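Local coordinates for UPF0141 protein yjdB (Campylobacter jejuni subsp. jejuni HB93-13, PDB 4TN0) that probably transfers phosphoethanolamine to acceptor molecules in the periplasm through a zinc-dependent, alkaline phosphatase-like domain and is required for polymyxin resistance and motility, at residues V67-P70 and C71-I75; F86-N89 and A90-L94; N260-K263 and L264-L267; K269-K272 and G273-L276. All coordinates share one frame; numbering follows the deposited sequence.

Interaction 1. Residues V67-P70 and C71-I75; sequences VSLP and CMFSI
Backbone bonds join Val-67 to Cys-71 and Ser-68 to Met-72, one helical turn apart. Cys-71 N lies 3.1 Å from Val-67 O. Met-72 N reaches Ser-68 O at 2.9 Å, and Phe-73 N makes a weak bond of 3.2 Å to Pro-70 O.

The apolar contacts centre on Leu-69. Its side chain lies alongside that of Phe-73, both pointing the same way, with CD1 3.7 Å from Phe-73 CE1. The same ring presents its edge to the backbone, Phe-73 CD1 standing 3.3 Å from Leu-69 O in the ring plane. Met-72 takes the cramped rotamer, CG lying between backbone N and carbonyl carbon (chi1 80°), which brings CG to 3.5 Å from Leu-69 O.

Covalent and polar ties run outward. Cys-71 SG closes the disulfide with Cys-61, while Ser-68, whose side chain is about 7 Å from the bound zinc ion, hydrogen-bonds through OG to Asp-226 O, the backbone of a zinc-site residue. Leu-69 and Phe-73 face strand 18-24, and Met-72 and Phe-73 meet helix 281-288, so helix 68-73 packs on both the sheet and helix 281-288, near the metal site.

Interaction 2. Residues F86-N89 and A90-L94; sequences FQEN and AMDVL
The amide of Asn-89 and the carboxylate of Asp-92 meet with their planes 37° apart, their side chains crossing at about a right angle. Each group uses an oxygen as acceptor, Asn-89 OD1 and Asp-92 OD2. Asn-89 OD1 accepts from Met-91 N at 2.7 Å, the donor lying in the amide's carbonyl plane, and takes a weak second bond from Asp-92 N. Asp-92 OD2 receives Asn-89 N at 2.7 Å on its anti lone pair, with an N-H...O angle of 160°. These reciprocal bonds define a capping box with Asn-89 as N-cap of helix 90-96.

The torsions account for the geometry: Asn-89 CG sits between backbone N and carbonyl carbon (chi1 59°), turning OD1 back over the first turn. Beside the box, Glu-88 CB packs 3.7 Å from Asp-92 CB. Val-93 N bonds to Asn-89 O at 3.2 Å, starting the regular helical pattern.

Second partners fix the box further: Asn-89 ND2 donates to Val-114 O, and Asp-92 OD2 forms a salt bridge with Arg-117. Glu-88 OE1 turns to Ile-5 N and Lys-96. With Asn-89 and Asp-92 buried, OD1 of Asn-89 serves amides of the first turn, while Asp-92 OD2 satisfies the N-cap residue's own N-H. The Asp-92 carboxylate, near the helix N-terminus and paired with Arg-117, would probably be favoured in its ionised form.

Interaction 3. Residues N260-K263 and L264-L267; sequences NDEK and LMNL
Asp-261 and Leu-264 touch at the start of helix 264-271, Asp-261 CG lying 3.9 Å from Leu-264 CG. The carboxylate also reaches the backbone, since OD1 takes a weak bond from Leu-264 N at 3.4 Å. Asp-261 O accepts from Met-265 N at 3.3 Å, and more weakly from Leu-264 N. Two residues on, Lys-263 O accepts from Leu-267 N at 2.9 Å.

Carbon contacts flank these bonds. Glu-262 CG meets Met-265 CB at 3.8 Å as the two side chains pass at a slant. The Lys-263 chain bends at chi2 (-107°) and brings CE to 3.9 Å from Leu-267 CD2.

An Asx turn positions this first shell: Asp-261 OD1 receives Lys-263 N at 2.9 Å, nearly along its C-O axis. With CG anti to its own N (chi1 179°), Asp-261 directs the carboxylate towards the amides that follow. Farther out, Asp-261 N is held by Ser-259 OG, and Asn-260 OD1 accepts from Ser-219 N, anchoring the loop to strand 218-224. Leu-264 packs on Phe-257 of strand 252-259.

Asp-261 thus offers both its carbonyl and OD1 to amides where the helix begins. Its OD2 lies close to Glu-218 OE2, a proximity of like charges that could raise the pKa of either acid, whereas the nearby amide donors would tend to favour the anion on Asp-261.

Interaction 4. Residues K269-K272 and G273-L276; sequences KEHK and GLKL
His-271 O accepts from Leu-274 N at 2.9 Å, with an N-H...O angle of 165°. Carbon atoms of Leu-274 gather round this oxygen as well. CB lies 3.3 Å from His-271 O and CG 3.4 Å from it, while CD1 of Leu-276 approaches the same oxygen at 3.8 Å.

The bond closes a type I beta turn from His-271 to Leu-274, with Lys-272 and Gly-273 at its corners. The backbone angles of these two residues fit that class. Through this turn the chain leaves helix 264-271 and heads into strand 276-277, an edge strand of the central sheet in the alkaline phosphatase-like fold.

Leu-274 meets the imidazole at its edge rather than over a face: CD1 lies in the ring plane, 3.5 Å from His-271 CD2. The two side chains slant across one another. Leu-274 places CG beside its own N, opposite the carbonyl carbon (chi1 -66°), carrying CD1 back towards the histidine. Leu-307 packs against both His-271 and Leu-274, and Leu-276 continues inward onto Phe-55 and Phe-58 of strand 53-59, with its backbone hydrogen-bonded to Asn-57 and Ser-59.

How the interactions relate
Interactions 1 and 2 are buried and touch: Phe-73 O lies 2.9 Å from Ala-90 N, a probable hydrogen bond, and Phe-73 CE2 packs 3.7 Å from Met-91 SD. Both also lean on helix 281-288. Interaction 3 is a surface contact and interaction 4 partly buried; they mark the beginning and the exit of one helix, 264-271, with centres about 14 Å apart. Interactions 2 and 3 each serve a helix start through a side-chain oxygen, the Asn-89 amide with Asp-92 in a capping box and the Asp-261 carboxylate in an Asx turn. Interaction 1 combines helical backbone bonds with Leu-69/Phe-73 packing, and is tied outward by the Cys-61 disulfide, whereas interaction 4 has a single cross-segment hydrogen bond.

Interaction 1. Residues V67-P70 and C71-I75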
# COMPACT_ATOMS: atom_id res chain seq x y z
N VAL A 67 -13.48 4.83 -0.79
CA VAL A 67 -13.37 5.27 0.59
C VAL A 67 -11.93 5.11 1.06
O VAL A 67 -11.33 6.06 1.55
CB VAL A 67 -14.33 4.50 1.53
CG1 VAL A 67 -14.04 4.83 2.99
CG2 VAL A 67 -15.77 4.81 1.19
N SER A 68 -11.38 3.91 0.91
CA SER A 68 -10.04 3.62 1.42
C SER A 68 -8.94 4.54 0.90
O SER A 68 -8.14 5.05 1.69
CB SER A 68 -9.63 2.19 1.10
OG SER A 68 -10.18 1.29 2.02
N LEU A 69 -8.87 4.75 -0.40
CA LEU A 69 -7.73 5.47 -0.95
C LEU A 69 -7.69 6.94 -0.45
O LEU A 69 -6.67 7.37 0.06
CB LEU A 69 -7.71 5.34 -2.47
CG LEU A 69 -6.49 5.87 -3.23
CD1 LEU A 69 -5.16 5.47 -2.58
CD2 LEU A 69 -6.54 5.45 -4.70
N PRO A 70 -8.79 7.71 -0.59
CA PRO A 70 -8.74 9.08 -0.05
C PRO A 70 -8.57 9.11 1.48
O PRO A 70 -7.79 9.89 1.98
CB PRO A 70 -10.10 9.68 -0.44
CG PRO A 70 -10.60 8.83 -1.56
CD PRO A 70 -10.08 7.44 -1.27
N CYS A 71 -9.27 8.25 2.20
CA CYS A 71 -9.21 8.25 3.65
C CYS A 71 -7.81 7.99 4.20
O CYS A 71 -7.35 8.71 5.12
CB CYS A 71 -10.17 7.21 4.21
SG CYS A 71 -10.15 7.10 5.97
N MET A 72 -7.11 7.01 3.63
CA MET A 72 -5.80 6.64 4.18
C MET A 72 -4.81 7.83 4.03
O MET A 72 -3.91 7.99 4.83
CB MET A 72 -5.24 5.36 3.52
CG MET A 72 -4.58 5.52 2.15
SD MET A 72 -3.72 4.02 1.55
CE MET A 72 -5.08 3.00 0.91
N PHE A 73 -5.01 8.64 2.99
CA PHE A 73 -4.15 9.78 2.71
C PHE A 73 -4.66 11.07 3.39
O PHE A 73 -3.96 12.09 3.43
CB PHE A 73 -4.04 10.00 1.20
CG PHE A 73 -3.01 9.14 0.51
CD1 PHE A 73 -3.39 7.95 -0.11
CD2 PHE A 73 -1.67 9.51 0.49
CE1 PHE A 73 -2.44 7.15 -0.75
CE2 PHE A 73 -0.72 8.71 -0.14
CZ PHE A 73 -1.11 7.53 -0.77
N SER A 74 -5.88 11.01 3.90
CA SER A 74 -6.47 12.16 4.55
C SER A 74 -6.00 12.28 6.01
O SER A 74 -5.52 11.30 6.59
CB SER A 74 -8.00 12.10 4.49
OG SER A 74 -8.60 12.93 5.47
N ILE A 75 -6.10 13.49 6.55
CA ILE A 75 -5.83 13.73 7.97
C ILE A 75 -6.88 13.04 8.84
O ILE A 75 -6.59 12.67 9.99
CB ILE A 75 -5.79 15.26 8.28
CG1 ILE A 75 -5.35 15.52 9.72
CG2 ILE A 75 -7.13 15.93 7.97
CD1 ILE A 75 -4.99 17.00 9.98

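Interaction 2. Residues F86-N89 and A90-L94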
# COMPACT_ATOMS: atom_id res chain seq x y z
N PHE A 86 -13.21 17.79 1.17
CA PHE A 86 -12.53 18.23 -0.03
C PHE A 86 -11.38 19.17 0.38
O PHE A 86 -11.56 20.40 0.50
CB PHE A 86 -13.52 18.91 -0.98
CG PHE A 86 -12.92 19.31 -2.30
CD1 PHE A 86 -12.13 18.41 -3.01
CD2 PHE A 86 -13.18 20.55 -2.86
CE1 PHE A 86 -11.58 18.75 -4.25
CE2 PHE A 86 -12.64 20.90 -4.10
CZ PHE A 86 -11.84 20.00 -4.79
N GLN A 87 -10.21 18.59 0.61
CA GLN A 87 -9.11 19.29 1.26
C GLN A 87 -7.77 18.64 0.93
O GLN A 87 -7.73 17.57 0.35
CB GLN A 87 -9.32 19.29 2.77
CG GLN A 87 -9.10 17.93 3.39
CD GLN A 87 -9.72 17.79 4.75
OE1 GLN A 87 -10.81 18.31 5.01
NE2 GLN A 87 -9.04 17.07 5.63
N GLU A 88 -6.67 19.27 1.35
CA GLU A 88 -5.33 18.75 1.11
C GLU A 88 -5.13 17.41 1.82
O GLU A 88 -5.75 17.16 2.85
CB GLU A 88 -4.26 19.75 1.58
CG GLU A 88 -4.20 21.07 0.79
CD GLU A 88 -3.16 22.05 1.32
OE1 GLU A 88 -3.07 22.23 2.56
OE2 GLU A 88 -2.44 22.66 0.50
N ASN A 89 -4.25 16.57 1.29
CA ASN A 89 -3.96 15.28 1.92
C ASN A 89 -2.48 15.24 2.28
O ASN A 89 -1.78 16.22 2.07
CB ASN A 89 -4.34 14.10 0.99
CG ASN A 89 -3.59 14.13 -0.37
OD1 ASN A 89 -2.38 13.93 -0.42
ND2 ASN A 89 -4.32 14.38 -1.46
N ALA A 90 -2.01 14.13 2.82
CA ALA A 90 -0.60 13.98 3.17
C ALA A 90 0.36 14.33 2.01
O ALA A 90 1.42 14.90 2.23
CB ALA A 90 -0.33 12.58 3.65
N MET A 91 -0.01 13.98 0.78
CA MET A 91 0.86 14.25 -0.36
C MET A 91 1.00 15.76 -0.64
O MET A 91 2.03 16.23 -1.08
CB MET A 91 0.34 13.54 -1.63
CG MET A 91 0.24 12.04 -1.52
SD MET A 91 1.80 11.22 -1.21
CE MET A 91 2.73 11.77 -2.64
N ASP A 92 -0.09 16.50 -0.46
CA ASP A 92 -0.07 17.94 -0.63
C ASP A 92 0.85 18.57 0.43
O ASP A 92 1.56 19.52 0.17
CB ASP A 92 -1.47 18.53 -0.49
CG ASP A 92 -2.41 18.05 -1.56
OD1 ASP A 92 -2.08 18.17 -2.77
OD2 ASP A 92 -3.47 17.51 -1.16
N VAL A 93 0.78 18.05 1.65
CA VAL A 93 1.63 18.55 2.72
C VAL A 93 3.10 18.31 2.41
O VAL A 93 3.91 19.22 2.57
CB VAL A 93 1.28 17.93 4.07
CG1 VAL A 93 2.23 18.45 5.15
CG2 VAL A 93 -0.15 18.27 4.42
N LEU A 94 3.44 17.12 1.92
CA LEU A 94 4.84 16.86 1.57
C LEU A 94 5.29 17.72 0.40
O LEU A 94 6.43 18.20 0.39
CB LEU A 94 5.06 15.40 1.24
CG LEU A 94 4.74 14.36 2.30
CD1 LEU A 94 4.86 12.98 1.68
CD2 LEU A 94 5.68 14.50 3.46

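Interaction 3. Residues N260-K263 and L264-L267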
# COMPACT_ATOMS: atom_id res chain seq x y z
N ASN A 260 16.84 0.18 4.23
CA ASN A 260 18.26 -0.12 4.34
C ASN A 260 18.83 0.48 5.63
O ASN A 260 19.85 0.02 6.14
CB ASN A 260 19.02 0.43 3.13
CG ASN A 260 18.72 1.89 2.87
OD1 ASN A 260 18.36 2.63 3.78
ND2 ASN A 260 18.86 2.31 1.61
N ASP A 261 18.12 1.48 6.15
CA ASP A 261 18.36 1.99 7.48
C ASP A 261 17.77 1.01 8.46
O ASP A 261 16.56 1.00 8.67
CB ASP A 261 17.72 3.38 7.63
CG ASP A 261 17.90 4.00 9.01
OD1 ASP A 261 17.96 3.27 10.03
OD2 ASP A 261 17.96 5.24 9.07
N GLU A 262 18.60 0.19 9.08
CA GLU A 262 18.06 -0.88 9.90
C GLU A 262 17.70 -0.45 11.30
O GLU A 262 17.57 -1.27 12.21
CB GLU A 262 18.97 -2.11 9.92
CG GLU A 262 18.63 -3.05 8.74
CD GLU A 262 19.21 -4.44 8.86
OE1 GLU A 262 20.05 -4.66 9.76
OE2 GLU A 262 18.82 -5.33 8.06
N LYS A 263 17.54 0.85 11.50
CA LYS A 263 17.05 1.31 12.78
C LYS A 263 15.54 1.51 12.64
O LYS A 263 14.76 1.23 13.56
CB LYS A 263 17.75 2.61 13.19
CG LYS A 263 17.17 3.24 14.44
CD LYS A 263 16.37 4.49 14.15
CE LYS A 263 15.85 5.08 15.46
NZ LYS A 263 15.57 6.54 15.39
N LEU A 264 15.15 1.92 11.44
CA LEU A 264 13.75 1.95 11.04
C LEU A 264 13.25 0.52 10.95
O LEU A 264 12.17 0.18 11.45
CB LEU A 264 13.59 2.67 9.71
CG LEU A 264 14.06 4.11 9.77
CD1 LEU A 264 13.87 4.84 8.44
CD2 LEU A 264 13.36 4.83 10.92
N MET A 265 14.07 -0.32 10.33
CA MET A 265 13.77 -1.72 10.19
C MET A 265 13.47 -2.38 11.52
O MET A 265 12.61 -3.26 11.60
CB MET A 265 14.94 -2.45 9.52
CG MET A 265 14.55 -3.71 8.82
SD MET A 265 13.73 -3.37 7.25
CE MET A 265 13.60 -5.04 6.64
N ASN A 266 14.15 -1.94 12.58
CA ASN A 266 13.91 -2.57 13.87
C ASN A 266 12.83 -1.83 14.69
O ASN A 266 12.20 -2.44 15.56
CB ASN A 266 15.20 -2.71 14.68
CG ASN A 266 15.04 -3.60 15.90
OD1 ASN A 266 14.63 -4.77 15.78
ND2 ASN A 266 15.35 -3.06 17.09
N LEU A 267 12.59 -0.56 14.40
CA LEU A 267 11.41 0.08 14.97
C LEU A 267 10.16 -0.57 14.38
O LEU A 267 9.18 -0.82 15.09
CB LEU A 267 11.40 1.58 14.72
CG LEU A 267 11.95 2.53 15.78
CD1 LEU A 267 13.29 2.04 16.33
CD2 LEU A 267 12.09 3.94 15.22

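Interaction 4. Residues K269-K272 and G273-L276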
# COMPACT_ATOMS: atom_id res chain seq x y z
N LYS A 269 9.91 -3.60 13.20
CA LYS A 269 9.81 -4.97 13.71
C LYS A 269 9.18 -5.00 15.09
O LYS A 269 8.49 -5.95 15.45
CB LYS A 269 11.20 -5.63 13.76
CG LYS A 269 11.19 -7.07 14.27
CD LYS A 269 12.55 -7.79 14.13
CE LYS A 269 13.29 -7.88 15.47
NZ LYS A 269 13.17 -9.23 16.13
N GLU A 270 9.42 -3.94 15.87
CA GLU A 270 8.91 -3.85 17.23
C GLU A 270 7.42 -3.55 17.27
O GLU A 270 6.74 -3.90 18.23
CB GLU A 270 9.68 -2.79 18.02
CG GLU A 270 11.13 -3.14 18.31
CD GLU A 270 11.88 -2.03 19.04
OE1 GLU A 270 12.48 -2.33 20.10
OE2 GLU A 270 11.90 -0.88 18.55
N HIS A 271 6.91 -2.92 16.22
CA HIS A 271 5.51 -2.52 16.19
C HIS A 271 4.58 -3.50 15.46
O HIS A 271 3.35 -3.42 15.60
CB HIS A 271 5.38 -1.16 15.50
CG HIS A 271 6.05 -0.04 16.22
ND1 HIS A 271 7.18 0.58 15.74
CD2 HIS A 271 5.74 0.59 17.38
CE1 HIS A 271 7.55 1.54 16.57
NE2 HIS A 271 6.69 1.56 17.58
N LYS A 272 5.16 -4.46 14.74
CA LYS A 272 4.41 -5.23 13.75
C LYS A 272 3.14 -5.92 14.27
O LYS A 272 2.18 -6.08 13.50
CB LYS A 272 5.33 -6.27 13.08
CG LYS A 272 5.77 -7.42 13.97
CD LYS A 272 6.67 -8.40 13.23
CE LYS A 272 6.81 -9.71 14.01
NZ LYS A 272 7.26 -10.85 13.15
N GLY A 273 3.09 -6.27 15.55
CA GLY A 273 1.94 -7.00 16.07
C GLY A 273 0.85 -6.14 16.67
O GLY A 273 -0.16 -6.64 17.17
N LEU A 274 1.06 -4.83 16.63
CA LEU A 274 0.12 -3.86 17.22
C LEU A 274 -1.10 -3.62 16.35
O LEU A 274 -0.97 -3.57 15.12
CB LEU A 274 0.82 -2.52 17.48
CG LEU A 274 1.94 -2.43 18.52
CD1 LEU A 274 2.81 -1.24 18.18
CD2 LEU A 274 1.37 -2.28 19.91
N LYS A 275 -2.26 -3.42 16.97
CA LYS A 275 -3.47 -3.06 16.23
C LYS A 275 -3.31 -1.68 15.56
O LYS A 275 -3.53 -0.63 16.17
CB LYS A 275 -4.69 -3.09 17.15
CG LYS A 275 -6.02 -2.69 16.51
CD LYS A 275 -7.19 -2.90 17.48
CE LYS A 275 -8.56 -2.77 16.81
NZ LYS A 275 -9.16 -1.40 16.95
N LEU A 276 -2.91 -1.71 14.29
CA LEU A 276 -2.71 -0.50 13.51
C LEU A 276 -3.66 -0.52 12.32
O LEU A 276 -4.49 -1.42 12.21
CB LEU A 276 -1.26 -0.40 13.06
CG LEU A 276 -0.29 -0.42 14.23
CD1 LEU A 276 1.06 -0.98 13.83
CD2 LEU A 276 -0.14 1.01 14.74